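Local coordinates for protein glycoside Hydrolase (Bacteroides uniformis, PDB 5TA0) that probably hydrolyses agarose as a family 86 glycoside hydrolase of a gut bacterium, here in an engineered variant bound to neoagarooctaose, at residues I562-G567 with I606-D611; L545-N550 with S633-Q638; G442-F447 with C512-R517; Q28-V33 with S462-S467; N58-A63 with A371-E376. One frame throughout, in Å; residues are numbered along the deposited sequence.

Contact 1. Residues I562-G567 with I606-D611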
# COMPACT_ATOMS: atom_id res chain seq x y z
N ILE A 562 -18.29 13.37 3.84
CA ILE A 562 -17.28 14.41 3.90
C ILE A 562 -16.12 13.87 4.71
O ILE A 562 -16.31 13.21 5.74
CB ILE A 562 -17.86 15.74 4.45
CG1 ILE A 562 -18.73 16.38 3.37
CG2 ILE A 562 -16.76 16.68 4.93
CD1 ILE A 562 -19.59 17.51 3.86
N ARG A 563 -14.91 14.16 4.25
CA ARG A 563 -13.67 13.59 4.80
C ARG A 563 -12.81 14.71 5.38
O ARG A 563 -12.17 15.45 4.64
CB ARG A 563 -12.92 12.84 3.69
CG ARG A 563 -13.72 11.73 3.00
CD ARG A 563 -13.01 11.23 1.75
NE ARG A 563 -11.71 10.68 2.13
CZ ARG A 563 -11.50 9.48 2.66
NH1 ARG A 563 -12.47 8.57 2.73
NH2 ARG A 563 -10.29 9.13 3.08
N LEU A 564 -12.82 14.84 6.71
CA LEU A 564 -12.12 15.92 7.40
C LEU A 564 -10.78 15.45 7.91
O LEU A 564 -10.72 14.73 8.89
CB LEU A 564 -12.95 16.45 8.58
CG LEU A 564 -14.36 16.89 8.26
CD1 LEU A 564 -15.02 17.36 9.55
CD2 LEU A 564 -14.38 18.00 7.22
N GLY A 565 -9.70 15.81 7.21
CA GLY A 565 -8.37 15.48 7.73
C GLY A 565 -8.00 16.48 8.81
O GLY A 565 -7.93 17.68 8.52
N LEU A 566 -7.74 15.98 10.03
CA LEU A 566 -7.41 16.85 11.17
C LEU A 566 -6.08 16.40 11.75
O LEU A 566 -5.88 15.21 11.97
CB LEU A 566 -8.49 16.77 12.25
CG LEU A 566 -9.91 17.12 11.84
CD1 LEU A 566 -10.81 17.03 13.07
CD2 LEU A 566 -9.98 18.49 11.19
N GLY A 567 -5.19 17.36 12.00
CA GLY A 567 -3.94 17.11 12.72
C GLY A 567 -3.88 18.03 13.92
O GLY A 567 -3.65 19.22 13.75
N ILE A 606 -11.62 12.17 9.73
CA ILE A 606 -12.93 11.93 10.31
C ILE A 606 -13.93 11.91 9.17
O ILE A 606 -14.13 12.91 8.46
CB ILE A 606 -13.32 13.07 11.30
CG1 ILE A 606 -12.21 13.36 12.32
CG2 ILE A 606 -14.64 12.76 11.99
CD1 ILE A 606 -11.76 12.20 13.13
N GLU A 607 -14.55 10.75 8.98
CA GLU A 607 -15.55 10.56 7.92
C GLU A 607 -16.95 10.93 8.45
O GLU A 607 -17.39 10.43 9.48
CB GLU A 607 -15.49 9.12 7.42
CG GLU A 607 -14.25 8.88 6.59
CD GLU A 607 -13.89 7.41 6.50
OE1 GLU A 607 -13.34 6.85 7.47
OE2 GLU A 607 -14.20 6.80 5.46
N VAL A 608 -17.61 11.84 7.73
CA VAL A 608 -18.86 12.46 8.17
C VAL A 608 -19.94 12.19 7.12
O VAL A 608 -19.94 12.81 6.05
CB VAL A 608 -18.68 13.98 8.35
CG1 VAL A 608 -19.97 14.60 8.89
CG2 VAL A 608 -17.51 14.30 9.29
N PRO A 609 -20.88 11.28 7.41
CA PRO A 609 -22.02 11.13 6.49
C PRO A 609 -22.78 12.44 6.38
O PRO A 609 -22.92 13.17 7.37
CB PRO A 609 -22.86 10.06 7.17
CG PRO A 609 -21.88 9.26 7.96
CD PRO A 609 -20.96 10.31 8.52
N VAL A 610 -23.25 12.77 5.19
CA VAL A 610 -23.97 14.03 4.97
C VAL A 610 -25.20 13.76 4.11
O VAL A 610 -25.15 13.05 3.12
CB VAL A 610 -23.09 15.14 4.36
CG1 VAL A 610 -22.47 14.73 3.04
CG2 VAL A 610 -23.87 16.44 4.22
N ASP A 611 -26.32 14.32 4.53
CA ASP A 611 -27.58 14.22 3.80
C ASP A 611 -27.35 14.70 2.35
O ASP A 611 -26.96 15.84 2.12
CB ASP A 611 -28.59 15.10 4.56
CG ASP A 611 -29.96 15.16 3.92
OD1 ASP A 611 -30.81 15.85 4.55
OD2 ASP A 611 -30.21 14.60 2.85

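Contact 2. Residues L545-N550 with S633-Q638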
# COMPACT_ATOMS: atom_id res chain seq x y z
N LEU A 545 -13.32 28.28 9.33
CA LEU A 545 -12.47 27.83 8.21
C LEU A 545 -13.40 27.37 7.10
O LEU A 545 -14.20 26.46 7.31
CB LEU A 545 -11.54 26.70 8.64
CG LEU A 545 -10.45 27.07 9.66
CD1 LEU A 545 -9.61 25.86 10.03
CD2 LEU A 545 -9.53 28.15 9.11
N VAL A 546 -13.28 27.99 5.93
CA VAL A 546 -14.19 27.73 4.82
C VAL A 546 -13.45 27.02 3.70
O VAL A 546 -12.39 27.47 3.28
CB VAL A 546 -14.79 29.04 4.26
CG1 VAL A 546 -15.73 28.76 3.10
CG2 VAL A 546 -15.51 29.79 5.38
N PHE A 547 -14.01 25.90 3.25
CA PHE A 547 -13.51 25.12 2.12
C PHE A 547 -14.60 25.03 1.06
O PHE A 547 -15.80 25.06 1.38
CB PHE A 547 -13.11 23.71 2.55
CG PHE A 547 -11.93 23.68 3.47
CD1 PHE A 547 -12.10 23.89 4.83
CD2 PHE A 547 -10.65 23.49 2.98
CE1 PHE A 547 -11.00 23.88 5.69
CE2 PHE A 547 -9.56 23.48 3.84
CZ PHE A 547 -9.74 23.69 5.19
N ASN A 548 -14.18 24.94 -0.19
CA ASN A 548 -15.09 24.86 -1.32
C ASN A 548 -14.81 23.62 -2.15
O ASN A 548 -13.66 23.41 -2.55
CB ASN A 548 -14.94 26.09 -2.20
CG ASN A 548 -15.36 27.36 -1.49
OD1 ASN A 548 -14.51 28.12 -1.01
ND2 ASN A 548 -16.64 27.56 -1.37
N ILE A 549 -15.85 22.84 -2.43
CA ILE A 549 -15.75 21.64 -3.26
C ILE A 549 -16.76 21.82 -4.38
O ILE A 549 -17.98 21.78 -4.14
CB ILE A 549 -16.00 20.35 -2.46
CG1 ILE A 549 -14.96 20.20 -1.34
CG2 ILE A 549 -15.96 19.14 -3.40
CD1 ILE A 549 -15.09 18.94 -0.51
N ASN A 550 -16.26 21.99 -5.60
CA ASN A 550 -17.05 22.43 -6.74
C ASN A 550 -17.11 21.44 -7.89
O ASN A 550 -16.33 20.49 -7.97
CB ASN A 550 -16.48 23.77 -7.23
CG ASN A 550 -16.54 24.87 -6.18
OD1 ASN A 550 -17.44 24.90 -5.34
ND2 ASN A 550 -15.55 25.77 -6.22
N SER A 633 -5.95 19.50 7.62
CA SER A 633 -5.03 19.16 6.54
C SER A 633 -5.74 19.15 5.18
O SER A 633 -5.28 19.77 4.24
CB SER A 633 -4.35 17.82 6.80
OG SER A 633 -5.28 16.82 7.09
N THR A 634 -6.89 18.47 5.12
CA THR A 634 -7.66 18.35 3.88
C THR A 634 -9.14 18.27 4.19
O THR A 634 -9.55 17.76 5.24
CB THR A 634 -7.28 17.09 3.06
OG1 THR A 634 -7.49 15.92 3.83
CG2 THR A 634 -5.84 17.14 2.59
N VAL A 635 -9.94 18.75 3.24
CA VAL A 635 -11.37 18.48 3.18
C VAL A 635 -11.67 17.97 1.79
O VAL A 635 -11.41 18.65 0.80
CB VAL A 635 -12.20 19.73 3.50
CG1 VAL A 635 -13.68 19.41 3.39
CG2 VAL A 635 -11.85 20.25 4.90
N THR A 636 -12.13 16.72 1.73
CA THR A 636 -12.52 16.08 0.46
C THR A 636 -13.88 15.44 0.65
O THR A 636 -14.41 15.39 1.75
CB THR A 636 -11.46 15.07 -0.02
OG1 THR A 636 -11.35 13.97 0.90
CG2 THR A 636 -10.10 15.74 -0.17
N MET A 637 -14.46 14.93 -0.42
CA MET A 637 -15.83 14.37 -0.34
C MET A 637 -15.99 13.22 -1.30
O MET A 637 -15.64 13.32 -2.46
CB MET A 637 -16.86 15.46 -0.61
CG MET A 637 -18.30 15.01 -0.47
SD MET A 637 -19.46 16.39 -0.33
CE MET A 637 -19.31 17.07 -1.97
N GLN A 638 -16.56 12.13 -0.82
CA GLN A 638 -17.03 11.02 -1.67
C GLN A 638 -18.52 11.14 -1.91
O GLN A 638 -19.30 11.33 -0.98
CB GLN A 638 -16.75 9.67 -1.02
CG GLN A 638 -15.27 9.31 -0.97
CD GLN A 638 -15.04 8.27 0.08
OE1 GLN A 638 -15.04 8.60 1.27
NE2 GLN A 638 -14.85 7.02 -0.32

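Contact 3. Residues G442-F447 with C512-R517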
# COMPACT_ATOMS: atom_id res chain seq x y z
N GLY A 442 -19.30 -14.72 -11.01
CA GLY A 442 -20.29 -15.70 -11.52
C GLY A 442 -21.25 -16.16 -10.44
O GLY A 442 -22.05 -15.39 -9.96
N LYS A 443 -21.10 -17.43 -10.04
CA LYS A 443 -21.91 -18.04 -8.99
C LYS A 443 -21.38 -17.80 -7.58
O LYS A 443 -22.05 -18.09 -6.60
CB LYS A 443 -21.99 -19.57 -9.22
CG LYS A 443 -22.46 -19.94 -10.62
CD LYS A 443 -22.72 -21.42 -10.81
CE LYS A 443 -23.17 -21.68 -12.24
NZ LYS A 443 -23.76 -23.03 -12.44
N ASN A 444 -20.15 -17.28 -7.50
CA ASN A 444 -19.47 -17.08 -6.22
C ASN A 444 -19.45 -15.62 -5.81
O ASN A 444 -19.20 -14.75 -6.64
CB ASN A 444 -18.05 -17.58 -6.30
CG ASN A 444 -17.98 -19.08 -6.42
OD1 ASN A 444 -18.52 -19.79 -5.58
ND2 ASN A 444 -17.34 -19.57 -7.46
N VAL A 445 -19.71 -15.38 -4.53
CA VAL A 445 -19.64 -14.03 -3.96
C VAL A 445 -18.73 -14.07 -2.75
O VAL A 445 -18.91 -14.92 -1.88
CB VAL A 445 -21.02 -13.50 -3.54
CG1 VAL A 445 -20.93 -12.05 -3.07
CG2 VAL A 445 -21.99 -13.62 -4.70
N TYR A 446 -17.78 -13.15 -2.69
CA TYR A 446 -16.78 -13.05 -1.61
C TYR A 446 -17.09 -11.79 -0.84
O TYR A 446 -17.06 -10.69 -1.40
CB TYR A 446 -15.35 -13.02 -2.18
CG TYR A 446 -15.09 -14.21 -3.03
CD1 TYR A 446 -14.76 -15.43 -2.45
CD2 TYR A 446 -15.24 -14.15 -4.42
CE1 TYR A 446 -14.57 -16.55 -3.22
CE2 TYR A 446 -15.04 -15.28 -5.21
CZ TYR A 446 -14.70 -16.47 -4.59
OH TYR A 446 -14.53 -17.62 -5.33
N PHE A 447 -17.42 -11.96 0.44
CA PHE A 447 -17.79 -10.88 1.34
C PHE A 447 -16.69 -10.77 2.39
O PHE A 447 -16.48 -11.72 3.18
CB PHE A 447 -19.15 -11.22 1.96
CG PHE A 447 -19.80 -10.14 2.78
CD1 PHE A 447 -19.46 -8.80 2.72
CD2 PHE A 447 -20.86 -10.51 3.62
CE1 PHE A 447 -20.13 -7.85 3.49
CE2 PHE A 447 -21.55 -9.57 4.35
CZ PHE A 447 -21.19 -8.26 4.28
N CYS A 512 -17.64 -16.86 1.68
CA CYS A 512 -17.79 -17.27 0.30
C CYS A 512 -19.19 -17.86 0.11
O CYS A 512 -19.48 -18.94 0.63
CB CYS A 512 -16.70 -18.28 -0.09
SG CYS A 512 -15.02 -17.80 0.40
N TYR A 513 -20.04 -17.15 -0.61
CA TYR A 513 -21.40 -17.65 -0.94
C TYR A 513 -21.33 -18.30 -2.29
O TYR A 513 -20.80 -17.71 -3.23
CB TYR A 513 -22.41 -16.52 -0.96
CG TYR A 513 -22.56 -15.75 0.33
CD1 TYR A 513 -23.54 -16.07 1.27
CD2 TYR A 513 -21.72 -14.69 0.63
CE1 TYR A 513 -23.69 -15.36 2.44
CE2 TYR A 513 -21.85 -13.98 1.81
CZ TYR A 513 -22.83 -14.31 2.72
OH TYR A 513 -22.93 -13.59 3.88
N ASN A 514 -21.86 -19.52 -2.42
CA ASN A 514 -21.97 -20.18 -3.71
C ASN A 514 -23.45 -20.33 -4.06
O ASN A 514 -24.23 -20.84 -3.25
CB ASN A 514 -21.28 -21.53 -3.68
CG ASN A 514 -21.36 -22.24 -5.02
OD1 ASN A 514 -22.05 -23.24 -5.15
ND2 ASN A 514 -20.67 -21.72 -6.02
N PHE A 515 -23.83 -19.86 -5.24
CA PHE A 515 -25.22 -19.92 -5.71
C PHE A 515 -25.39 -20.94 -6.82
O PHE A 515 -24.46 -21.31 -7.51
CB PHE A 515 -25.65 -18.53 -6.18
CG PHE A 515 -25.82 -17.55 -5.07
CD1 PHE A 515 -27.04 -17.37 -4.44
CD2 PHE A 515 -24.73 -16.78 -4.62
CE1 PHE A 515 -27.19 -16.46 -3.41
CE2 PHE A 515 -24.88 -15.88 -3.59
CZ PHE A 515 -26.10 -15.70 -2.97
N ASP A 516 -26.64 -21.41 -6.98
CA ASP A 516 -27.02 -22.35 -8.03
C ASP A 516 -26.65 -21.82 -9.44
O ASP A 516 -26.18 -22.55 -10.29
CB ASP A 516 -28.56 -22.57 -8.05
CG ASP A 516 -29.15 -23.20 -6.78
OD1 ASP A 516 -28.66 -24.25 -6.36
OD2 ASP A 516 -30.18 -22.69 -6.24
N ARG A 517 -26.93 -20.55 -9.66
CA ARG A 517 -26.68 -19.91 -10.95
C ARG A 517 -25.96 -18.59 -10.75
O ARG A 517 -25.85 -18.09 -9.62
CB ARG A 517 -27.99 -19.69 -11.69
CG ARG A 517 -28.66 -21.01 -12.11
CD ARG A 517 -29.85 -20.77 -13.00
NE ARG A 517 -29.46 -20.31 -14.33
CZ ARG A 517 -30.26 -19.69 -15.20
NH1 ARG A 517 -31.52 -19.40 -14.90
NH2 ARG A 517 -29.78 -19.32 -16.38

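Contact 4. Residues Q28-V33 with S462-S467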
# COMPACT_ATOMS: atom_id res chain seq x y z
N GLN A 28 -24.19 -5.09 5.61
CA GLN A 28 -25.10 -5.32 4.48
C GLN A 28 -24.32 -5.55 3.19
O GLN A 28 -23.38 -4.80 2.89
CB GLN A 28 -25.99 -4.08 4.34
CG GLN A 28 -27.09 -4.14 3.29
CD GLN A 28 -28.01 -2.92 3.36
OE1 GLN A 28 -27.83 -1.95 2.61
NE2 GLN A 28 -28.97 -2.95 4.28
N LEU A 29 -24.72 -6.57 2.44
CA LEU A 29 -24.15 -6.90 1.13
C LEU A 29 -25.27 -6.74 0.11
O LEU A 29 -26.26 -7.48 0.16
CB LEU A 29 -23.68 -8.35 1.13
CG LEU A 29 -23.30 -9.06 -0.17
CD1 LEU A 29 -22.28 -8.28 -0.95
CD2 LEU A 29 -22.77 -10.46 0.10
N ASN A 30 -25.15 -5.76 -0.78
CA ASN A 30 -26.12 -5.57 -1.86
C ASN A 30 -25.53 -6.13 -3.14
O ASN A 30 -24.94 -5.40 -3.95
CB ASN A 30 -26.52 -4.09 -1.97
CG ASN A 30 -27.23 -3.58 -0.74
OD1 ASN A 30 -28.14 -4.23 -0.24
ND2 ASN A 30 -26.80 -2.46 -0.21
N LEU A 31 -25.67 -7.45 -3.33
CA LEU A 31 -24.88 -8.16 -4.35
C LEU A 31 -25.36 -7.95 -5.80
O LEU A 31 -24.70 -8.42 -6.71
CB LEU A 31 -24.66 -9.65 -4.00
CG LEU A 31 -25.88 -10.47 -3.54
CD1 LEU A 31 -27.01 -10.43 -4.56
CD2 LEU A 31 -25.54 -11.91 -3.23
N ASN A 32 -26.46 -7.23 -5.99
CA ASN A 32 -26.91 -6.82 -7.33
C ASN A 32 -26.48 -5.41 -7.73
O ASN A 32 -26.79 -4.98 -8.84
CB ASN A 32 -28.43 -6.92 -7.41
CG ASN A 32 -29.12 -5.90 -6.53
OD1 ASN A 32 -28.82 -5.80 -5.33
ND2 ASN A 32 -30.06 -5.16 -7.09
N VAL A 33 -25.75 -4.72 -6.86
CA VAL A 33 -25.36 -3.31 -7.06
C VAL A 33 -23.86 -3.22 -7.29
O VAL A 33 -23.09 -3.37 -6.33
CB VAL A 33 -25.78 -2.42 -5.87
CG1 VAL A 33 -25.43 -0.96 -6.13
CG2 VAL A 33 -27.27 -2.61 -5.58
N SER A 462 -26.77 -9.06 6.55
CA SER A 462 -27.89 -9.07 5.60
C SER A 462 -27.36 -9.17 4.18
O SER A 462 -26.46 -8.43 3.81
CB SER A 462 -28.74 -7.81 5.75
OG SER A 462 -29.31 -7.74 7.05
N VAL A 463 -27.91 -10.08 3.39
CA VAL A 463 -27.54 -10.24 1.99
C VAL A 463 -28.76 -9.92 1.16
O VAL A 463 -29.78 -10.61 1.27
CB VAL A 463 -27.01 -11.65 1.66
CG1 VAL A 463 -26.59 -11.74 0.20
CG2 VAL A 463 -25.85 -12.01 2.59
N ASN A 464 -28.69 -8.84 0.38
CA ASN A 464 -29.83 -8.31 -0.38
C ASN A 464 -29.54 -8.40 -1.85
O ASN A 464 -28.38 -8.41 -2.28
CB ASN A 464 -30.08 -6.84 -0.03
CG ASN A 464 -30.23 -6.60 1.46
OD1 ASN A 464 -29.56 -5.74 2.04
ND2 ASN A 464 -31.11 -7.36 2.10
N GLY A 465 -30.61 -8.44 -2.63
CA GLY A 465 -30.51 -8.34 -4.08
C GLY A 465 -30.68 -9.61 -4.87
O GLY A 465 -30.56 -9.58 -6.09
N THR A 466 -30.94 -10.72 -4.19
CA THR A 466 -31.32 -11.96 -4.86
C THR A 466 -32.51 -12.61 -4.16
O THR A 466 -32.65 -12.49 -2.94
CB THR A 466 -30.17 -12.95 -4.96
OG1 THR A 466 -30.62 -14.13 -5.64
CG2 THR A 466 -29.63 -13.33 -3.58
N SER A 467 -33.34 -13.30 -4.93
CA SER A 467 -34.46 -14.05 -4.39
C SER A 467 -34.05 -15.46 -3.93
O SER A 467 -34.79 -16.10 -3.20
CB SER A 467 -35.59 -14.16 -5.42
OG SER A 467 -35.14 -14.75 -6.61

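Contact 5. Residues N58-A63 with A371-E376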
# COMPACT_ATOMS: atom_id res chain seq x y z
N ASN A 58 16.75 -18.07 -6.67
CA ASN A 58 17.18 -19.46 -6.53
C ASN A 58 16.62 -20.17 -5.30
O ASN A 58 16.64 -21.39 -5.20
CB ASN A 58 18.72 -19.65 -6.69
CG ASN A 58 19.57 -19.04 -5.57
OD1 ASN A 58 19.08 -18.75 -4.49
ND2 ASN A 58 20.86 -18.89 -5.86
N TYR A 59 16.06 -19.39 -4.38
CA TYR A 59 15.47 -19.89 -3.14
C TYR A 59 14.22 -20.74 -3.36
O TYR A 59 13.83 -21.50 -2.49
CB TYR A 59 15.15 -18.72 -2.19
CG TYR A 59 16.33 -17.95 -1.64
CD1 TYR A 59 17.55 -18.59 -1.32
CD2 TYR A 59 16.23 -16.57 -1.41
CE1 TYR A 59 18.61 -17.87 -0.80
CE2 TYR A 59 17.29 -15.86 -0.88
CZ TYR A 59 18.48 -16.52 -0.59
OH TYR A 59 19.52 -15.79 -0.06
N TRP A 60 13.57 -20.65 -4.53
CA TRP A 60 12.48 -21.55 -4.86
C TRP A 60 12.91 -23.01 -5.03
O TRP A 60 12.06 -23.88 -4.98
CB TRP A 60 11.82 -21.17 -6.19
CG TRP A 60 11.04 -19.88 -6.22
CD1 TRP A 60 11.43 -18.70 -6.78
CD2 TRP A 60 9.69 -19.68 -5.74
NE1 TRP A 60 10.42 -17.76 -6.65
CE2 TRP A 60 9.34 -18.34 -6.03
CE3 TRP A 60 8.74 -20.50 -5.11
CZ2 TRP A 60 8.11 -17.80 -5.70
CZ3 TRP A 60 7.53 -19.98 -4.79
CH2 TRP A 60 7.21 -18.63 -5.09
N ASP A 61 14.20 -23.23 -5.26
CA ASP A 61 14.67 -24.47 -5.88
C ASP A 61 15.58 -25.32 -5.01
O ASP A 61 16.17 -26.29 -5.52
CB ASP A 61 15.38 -24.09 -7.17
CG ASP A 61 14.43 -23.42 -8.14
OD1 ASP A 61 13.38 -24.01 -8.43
OD2 ASP A 61 14.71 -22.29 -8.53
N SER A 62 15.70 -25.01 -3.74
CA SER A 62 16.48 -25.85 -2.82
C SER A 62 16.00 -25.71 -1.39
O SER A 62 15.46 -24.66 -1.00
CB SER A 62 17.96 -25.52 -2.92
OG SER A 62 18.25 -24.21 -2.49
N ALA A 63 16.19 -26.79 -0.63
CA ALA A 63 16.01 -26.83 0.82
C ALA A 63 14.58 -26.66 1.28
O ALA A 63 14.37 -26.35 2.45
CB ALA A 63 16.92 -25.83 1.50
N ALA A 371 6.60 -9.09 2.41
CA ALA A 371 6.88 -10.47 2.74
C ALA A 371 7.77 -10.98 1.62
O ALA A 371 7.38 -10.89 0.44
CB ALA A 371 5.60 -11.27 2.78
N MET A 372 8.97 -11.45 1.97
CA MET A 372 9.91 -12.01 0.99
C MET A 372 9.79 -13.52 1.02
O MET A 372 9.24 -14.08 1.98
CB MET A 372 11.31 -11.54 1.33
CG MET A 372 11.44 -10.02 1.21
SD MET A 372 13.13 -9.39 1.27
CE MET A 372 13.66 -9.82 -0.38
N LEU A 373 10.29 -14.22 0.02
CA LEU A 373 10.15 -15.67 0.01
C LEU A 373 10.95 -16.33 1.12
O LEU A 373 10.40 -17.12 1.88
CB LEU A 373 10.59 -16.24 -1.35
CG LEU A 373 10.46 -17.77 -1.49
CD1 LEU A 373 9.01 -18.16 -1.51
CD2 LEU A 373 11.15 -18.25 -2.76
N LYS A 374 12.23 -16.00 1.20
CA LYS A 374 13.16 -16.75 2.06
C LYS A 374 14.27 -15.89 2.63
O LYS A 374 14.61 -16.01 3.81
CB LYS A 374 13.77 -17.92 1.26
CG LYS A 374 14.72 -18.80 2.07
CD LYS A 374 15.29 -20.00 1.34
CE LYS A 374 14.22 -21.00 0.96
NZ LYS A 374 14.78 -22.19 0.24
N SER A 375 14.90 -15.07 1.80
CA SER A 375 15.93 -14.13 2.25
C SER A 375 16.95 -14.77 3.20
O SER A 375 17.21 -14.24 4.28
CB SER A 375 15.26 -12.91 2.89
OG SER A 375 14.44 -12.30 1.91
N GLU A 376 17.52 -15.88 2.77
CA GLU A 376 18.62 -16.57 3.47
C GLU A 376 19.77 -15.61 3.77
O GLU A 376 20.37 -15.65 4.84
CB GLU A 376 19.13 -17.72 2.61
CG GLU A 376 20.11 -18.64 3.31
CD GLU A 376 19.44 -19.88 3.88
OE1 GLU A 376 20.00 -20.47 4.82
OE2 GLU A 376 18.36 -20.27 3.37
O HOH W 1 17.31 -22.13 -0.97

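Contact 1. Residues I562-G567 with I606-D611
The antiparallel ladder that joins I562, R563 and L564 to V608, E607 and I606 forms one edge of the five-stranded sheet in the C-terminal beta domain. Two of its pairs are hydrogen-bonded. V608 N gives to I562 O at 2.7 Å and I562 N returns to V608 O at 2.8 Å; one step along, L564 N meets I606 O at 2.9 Å in an almost straight bond (173°), answered by I606 N to L564 O at 2.8 Å.

Between them sits the non-hydrogen-bonded pair R563 and E607, whose side chains run alongside each other on one face of the sheet. A bend at chi3 (61°) brings the guanidinium nearer the glutamate, yet R563 NH1 stays 3.7 Å from E607 OE2, a long salt bridge with the two planes steeply inclined. Stronger partners lie elsewhere: E301 and D305 for R563, R592 for E607.

The face of I562, L564, I606 and V608 is apolar. L564 CD1 touches V608 CG2 at 4.0 Å, L566 CD1 meets I606 CG1 at 4.0 Å with the two side chains roughly perpendicular, and past the paired residues I562 CD1 reaches V610 CG1 at 4.1 Å. L578, V580 and I587 pack against this greasy side, while R563 is held by helix 298-315. Such alternation, with aliphatic residues turned toward a second sheet, is the pattern of a beta sandwich.

Contact 2. Residues L545-N550 with S633-Q638
F547 and V635 make the tight end of this contact, in which no hydrogen bond passes from one strand to the other. V635 CG2 sits over the centre of the F547 ring, 3.6 Å from its centroid and only 10° off the normal, a clean CH-pi contact. With F547 CG beside its own backbone N (chi1 -67°), the ring presents one face to that methyl.

Further along, I549 drives CD1 down onto the opposing strand. I549 CD1 lies 3.9 Å from M637 CB and 4.2 Å from V635 CG1, and it also rests on the backbone, 3.9 Å from V635 O. Packing is slacker at the end of M637: its chain bends at chi3, and its CE comes no closer than 4.2 Å to I549 CG2.

On the outer side N548 points away from the interface and V546 is exposed, both side chains touching T620. T634 and T636, pointing the other way from V635, lie against D305 and Q309 of helix 298-315, so strand 631-642 is packed on both faces. The strand axes stand 7.9 Å apart and cross at -38°, each in a different sheet, and I621 adds to the filling. This is the face-to-face sheet packing of a beta sandwich.

Contact 3. Residues G442-F447 with C512-R517
Two asparagines, N444 and N514, are joined amide to amide across the strands, and in an uncommon way: N514 ND2 gives to N444 OD1 at 2.9 Å, but the donor stands 44° out of the acceptor's carbonyl plane instead of on a lone pair. The acceptor does lie close to the plane of the N514 amide. N514 holds CG anti to its N (chi1 -179°) whereas N444 keeps CG beside its N, and this brings the two ends together. With a leucine here instead of N444, the N514 amide would probably be left without this acceptor and set free to turn.

The backbones pair antiparallel. V445 N bonds Y513 O at 2.9 Å, Y513 N returns to V445 O at 2.8 Å, and F515 N reaches K443 O at 2.9 Å. Beside N444, C512 SG comes to the edge of the Y446 ring, 3.7 Å from CD1. The opposite face is hydrophobic: V445 CG2 touches F515 CE2 at 3.8 Å, and Y513 OH meets the edge of the F447 ring 3.7 Å from CD2. At the solvent end K443 stretches along the loop that follows the strand, to a weak bond from K443 NZ to D516 O, 3.3 Å long, and another weak one to a bound glycerol.

Strand 434-441 flanks 444-451 on its other side, and 472-481 does the same for 508-514; V445, F447 and Y513 rest on L29 of strand 25-30.

Contact 4. Residues Q28-V33 with S462-S467
The amides of N30 and N464 lie side by side, pointing the same way and nearly coplanar (25° apart), while the amide of Q28 stands steeply across that of N464. At the edge of the N30 amide, close to its plane, is Q28 OE1, which takes a hydrogen bond from N30 ND2 at 3.0 Å and helps fix the rotation of the N30 amide, whose ND2 also gives to E426.

Underneath, the backbones pair in parallel: L29 N to S462 O at 2.9 Å, N464 N to L29 O at 2.8 Å (178°), then L31 N to N464 O at 3.1 Å. Away from the asparagines, V463 CG1 packs on L31 CD2 at 3.6 Å.

Beyond, N32 OD1 comes within 3.3 Å of G465 CA, where any CB would clash; N522 bonds the N32 amide. The chain turns a corner at 31-33, leaving for strand 34-37 of another sheet. Strand 25-30 lies between 423-429 and 457-464, with F515 and V519 against L31.

Contact 5. Residues N58-A63 with A371-E376
Y59 has the aliphatic chain of K374 laid obliquely over one face of its ring, with K374 CG offset toward the rim, 4.1 Å from Y59 CG. A bend at chi3 (-64°) turns the end of the lysine back to the 3-10 turn, where K374 NZ gives to Y59 O at 3.0 Å, in the carbonyl plane and on a lone pair. N64 OD1 is a further partner of the amine, and a water accepts from K374 NZ at 2.8 Å; the same water lies 2.7 Å from S62 OG, tying the two loops again.

At the far end of the ring, Y59 OH sits against E376 CB and bonds the backbone N of W377. In one of its two conformers the E376 carboxylate leads away, to R394 and Y405. Were Y59 replaced by an alanine, the K374 chain would probably lose its aromatic wall and W377 N its hydroxyl partner.

Below, L373 lays CD2 over one face of the W60 five-membered ring, a CH-pi contact, 3.6 Å from its centroid, and L373 CD1 reaches the six-membered ring at 4.0 Å from W60 CZ3. W60 NE1 is satisfied by T54 O. M372, next along, touches the bound glycan.

The lysine is therefore held by neutral oxygens, so its charge is probably stabilised by several dipoles, and it pins together loops that follow the first and last strands of the barrel.

How the contacts relate
Contact 4 joins the N-terminal strand 25-30 to 457-464, and everything between, including the barrel and contact 5, lies within that span. Contact 3 crosses it along the chain and shares its nine-stranded sheet; the two centres are about 12 Å apart, and the contacts touch through F515 and L31, Y513 and V463. Contacts 1 and 2 come later, contact 1 enclosed by contact 2, with centres about 9 Å apart; strands 558-568 and 631-642 are neighbours in one sheet, bonded at R563 N to T636 O. Contact 5, beside the glycan, is about 45 Å from contact 1 between centres. Contacts 1 to 4 thus lie in beta domains, although the C-terminal sheet packs on helix 298-315.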